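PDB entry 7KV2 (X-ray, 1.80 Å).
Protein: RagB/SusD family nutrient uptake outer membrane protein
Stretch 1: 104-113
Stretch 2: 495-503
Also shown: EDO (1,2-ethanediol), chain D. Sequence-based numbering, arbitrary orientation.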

# COMPACT_ATOMS: atom_id res chain seq x y z
N PRO A 104 20.45 2.44 11.23
CA PRO A 104 20.20 3.84 10.89
C PRO A 104 21.00 4.39 9.71
O PRO A 104 20.50 5.26 9.04
CB PRO A 104 20.67 4.61 12.16
CG PRO A 104 20.57 3.61 13.30
CD PRO A 104 20.71 2.24 12.67
N THR A 105 22.23 3.92 9.50
CA THR A 105 23.13 4.33 8.40
C THR A 105 22.93 3.47 7.13
O THR A 105 23.70 3.67 6.20
CB THR A 105 24.59 4.29 8.88
OG1 THR A 105 24.84 2.96 9.33
CG2 THR A 105 24.87 5.31 9.97
N ASN A 106 21.98 2.53 7.09
CA ASN A 106 21.72 1.71 5.86
C ASN A 106 20.22 1.43 5.83
O ASN A 106 19.83 0.25 5.89
CB ASN A 106 22.53 0.41 5.80
CG ASN A 106 22.85 -0.08 4.40
OD1 ASN A 106 22.44 0.51 3.40
ND2 ASN A 106 23.63 -1.16 4.33
N MET A 107 19.43 2.50 5.83
CA MET A 107 17.96 2.43 6.01
C MET A 107 17.28 3.10 4.82
O MET A 107 17.94 3.83 4.09
CB MET A 107 17.51 3.06 7.32
CG MET A 107 16.97 2.04 8.31
SD MET A 107 15.40 1.30 7.63
CE MET A 107 14.33 2.72 7.79
N ILE A 108 16.01 2.77 4.58
CA ILE A 108 15.24 3.48 3.54
C ILE A 108 14.99 4.90 4.07
O ILE A 108 14.86 5.08 5.31
CB ILE A 108 13.96 2.71 3.14
CG1 ILE A 108 13.05 2.39 4.31
CG2 ILE A 108 14.39 1.47 2.40
CD1 ILE A 108 11.58 2.27 3.93
N TYR A 109 15.00 5.85 3.16
CA TYR A 109 14.88 7.29 3.48
C TYR A 109 13.89 7.99 2.51
O TYR A 109 13.28 8.99 2.90
CB TYR A 109 16.30 7.86 3.48
CG TYR A 109 16.52 9.18 4.17
CD1 TYR A 109 15.52 9.81 4.89
CD2 TYR A 109 17.76 9.80 4.09
CE1 TYR A 109 15.74 11.04 5.49
CE2 TYR A 109 17.99 11.02 4.70
CZ TYR A 109 16.98 11.64 5.40
OH TYR A 109 17.19 12.84 6.03
N GLY A 110 13.69 7.45 1.31
CA GLY A 110 12.77 8.04 0.31
C GLY A 110 11.37 8.21 0.86
O GLY A 110 10.75 9.29 0.71
N LEU A 111 10.86 7.19 1.54
CA LEU A 111 9.45 7.16 1.98
C LEU A 111 9.26 8.24 3.04
O LEU A 111 8.25 8.89 3.07
CB LEU A 111 9.12 5.76 2.52
CG LEU A 111 7.72 5.60 3.13
CD1 LEU A 111 6.65 5.85 2.09
CD2 LEU A 111 7.54 4.21 3.72
N TRP A 112 10.24 8.37 3.94
CA TRP A 112 10.24 9.43 4.98
C TRP A 112 10.11 10.81 4.29
O TRP A 112 9.24 11.57 4.66
CB TRP A 112 11.54 9.27 5.78
CG TRP A 112 11.74 10.33 6.82
CD1 TRP A 112 12.04 11.66 6.62
CD2 TRP A 112 11.65 10.14 8.23
NE1 TRP A 112 12.13 12.30 7.83
CE2 TRP A 112 11.89 11.41 8.83
CE3 TRP A 112 11.39 9.04 9.05
CZ2 TRP A 112 11.89 11.57 10.22
CZ3 TRP A 112 11.37 9.21 10.42
CH2 TRP A 112 11.63 10.46 10.99
N LYS A 113 10.92 11.07 3.29
CA LYS A 113 10.98 12.38 2.58
C LYS A 113 9.67 12.59 1.83
O LYS A 113 9.15 13.70 1.85
CB LYS A 113 12.17 12.45 1.64
CG LYS A 113 13.53 12.51 2.33
CD LYS A 113 14.68 12.41 1.36
CE LYS A 113 16.04 12.31 2.04
NZ LYS A 113 17.13 12.08 1.06
C1 EDO D . 19.79 6.47 5.69
O1 EDO D . 20.52 5.37 6.07
C2 EDO D . 20.60 7.70 5.81
O2 EDO D . 20.74 8.10 7.15
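Stretch 2 495-503: YLPIPQKEI

Pro499 is the centre of the contact. Its ring lies over one face of the Tyr109 ring, with CB of Pro499 4.0 Å from the centroid of the Tyr109 ring and only 12° off its normal, a CH-pi arrangement; CG of Pro499 also comes 3.7 Å from CD1 of Tyr109. The indole of Trp112 adds a second aromatic neighbour, its CE3 4.1 Å from CD of Pro499. One compact proline thus serves two aromatic rings three residues apart. Both Tyr109 and Trp112 have chi1 in the t well.

The packing continues back along stretch 2, which runs from Leu496 through Ile498 in an extended backbone, phi near -60° and psi between 130° and 160°, before turning helical at Gln500. CG2 of Ile498 meets CH2 of Trp112 at 3.9 Å, although its CA-to-CB bond points away from stretch 1. Pro497 sets its CB 3.8 Å from CD of Pro104, and Leu496 brings CD1 to 3.9 Å from CE of Met107.

Each stretch ends in the start of a helix, with Tyr109 and Pro499 at the N-cap positions, and the two starts run in broadly the same direction. The Pro499 ring cannot cap its helix. N of Ile503 donates to O of Pro499 at 3.2 Å, the first i to i+4 bond of the turn. The free N of Gln500 donates instead across the contact to O of Pro104 at 2.9 Å. The closest CA atoms are nearby: CA of Pro104 is 4.7 Å from CA of Pro499.

At the polar edge, OH of Tyr109 donates a very short hydrogen bond, 2.5 Å, to OE2 of Glu502, near the plane of the ring. A bound 1,2-ethanediol bridges the stretch 1 loop and the first turn of the stretch 2 helix: N of Lys501 donates to its O2 at 3.0 Å, and N of Met107 to its O1 at 3.1 Å.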

# COMPACT_ATOMS: atom_id res chain seq x y z
N TYR A 495 9.04 -0.63 15.30
CA TYR A 495 9.40 0.69 14.73
C TYR A 495 10.82 0.61 14.17
O TYR A 495 11.75 0.23 14.95
CB TYR A 495 9.24 1.79 15.78
CG TYR A 495 7.91 1.81 16.47
CD1 TYR A 495 6.74 1.87 15.72
CD2 TYR A 495 7.80 1.80 17.85
CE1 TYR A 495 5.50 1.87 16.32
CE2 TYR A 495 6.56 1.82 18.47
CZ TYR A 495 5.40 1.88 17.71
OH TYR A 495 4.16 1.87 18.28
N LEU A 496 11.03 0.94 12.89
CA LEU A 496 12.37 0.87 12.24
C LEU A 496 13.28 1.93 12.85
O LEU A 496 12.78 2.93 13.35
CB LEU A 496 12.26 1.13 10.74
CG LEU A 496 11.63 -0.03 9.94
CD1 LEU A 496 11.19 0.48 8.58
CD2 LEU A 496 12.63 -1.16 9.80
N PRO A 497 14.60 1.77 12.75
CA PRO A 497 15.54 2.84 13.09
C PRO A 497 15.23 4.07 12.22
O PRO A 497 15.12 3.91 10.98
CB PRO A 497 16.92 2.32 12.70
CG PRO A 497 16.76 0.83 12.65
CD PRO A 497 15.31 0.59 12.24
N ILE A 498 15.14 5.25 12.86
CA ILE A 498 15.11 6.57 12.15
C ILE A 498 16.40 6.75 11.37
O ILE A 498 17.47 6.46 11.90
CB ILE A 498 14.82 7.69 13.16
CG1 ILE A 498 13.47 7.44 13.83
CG2 ILE A 498 14.90 9.06 12.50
CD1 ILE A 498 13.20 8.28 15.07
N PRO A 499 16.39 7.22 10.09
CA PRO A 499 17.62 7.44 9.34
C PRO A 499 18.64 8.29 10.12
O PRO A 499 18.23 9.26 10.79
CB PRO A 499 17.14 8.17 8.07
CG PRO A 499 15.73 7.62 7.86
CD PRO A 499 15.19 7.45 9.25
N GLN A 500 19.92 7.92 10.02
CA GLN A 500 21.04 8.60 10.77
C GLN A 500 21.08 10.08 10.37
O GLN A 500 21.28 10.93 11.28
CB GLN A 500 22.39 7.93 10.51
CG GLN A 500 23.51 8.40 11.48
CD GLN A 500 23.15 8.19 12.93
OE1 GLN A 500 22.76 7.09 13.37
NE2 GLN A 500 23.22 9.26 13.71
N LYS A 501 20.90 10.39 9.09
CA LYS A 501 20.88 11.80 8.61
C LYS A 501 19.80 12.60 9.35
O LYS A 501 20.09 13.78 9.64
CB LYS A 501 20.76 11.88 7.09
CG LYS A 501 22.07 11.56 6.40
CD LYS A 501 21.96 11.23 4.95
CE LYS A 501 23.23 10.63 4.37
NZ LYS A 501 22.98 10.12 3.00
N GLU A 502 18.64 12.03 9.68
CA GLU A 502 17.60 12.76 10.45
C GLU A 502 18.03 12.92 11.91
O GLU A 502 17.72 13.96 12.45
CB GLU A 502 16.22 12.09 10.43
CG GLU A 502 15.52 12.21 9.09
CD GLU A 502 15.19 13.63 8.64
OE1 GLU A 502 14.59 14.37 9.42
OE2 GLU A 502 15.52 13.96 7.50
N ILE A 503 18.63 11.90 12.53
CA ILE A 503 19.09 12.00 13.95
C ILE A 503 20.12 13.12 14.05
O ILE A 503 20.04 13.94 15.02
CB ILE A 503 19.67 10.66 14.45
CG1 ILE A 503 18.63 9.53 14.36
CG2 ILE A 503 20.22 10.82 15.87
CD1 ILE A 503 17.43 9.72 15.25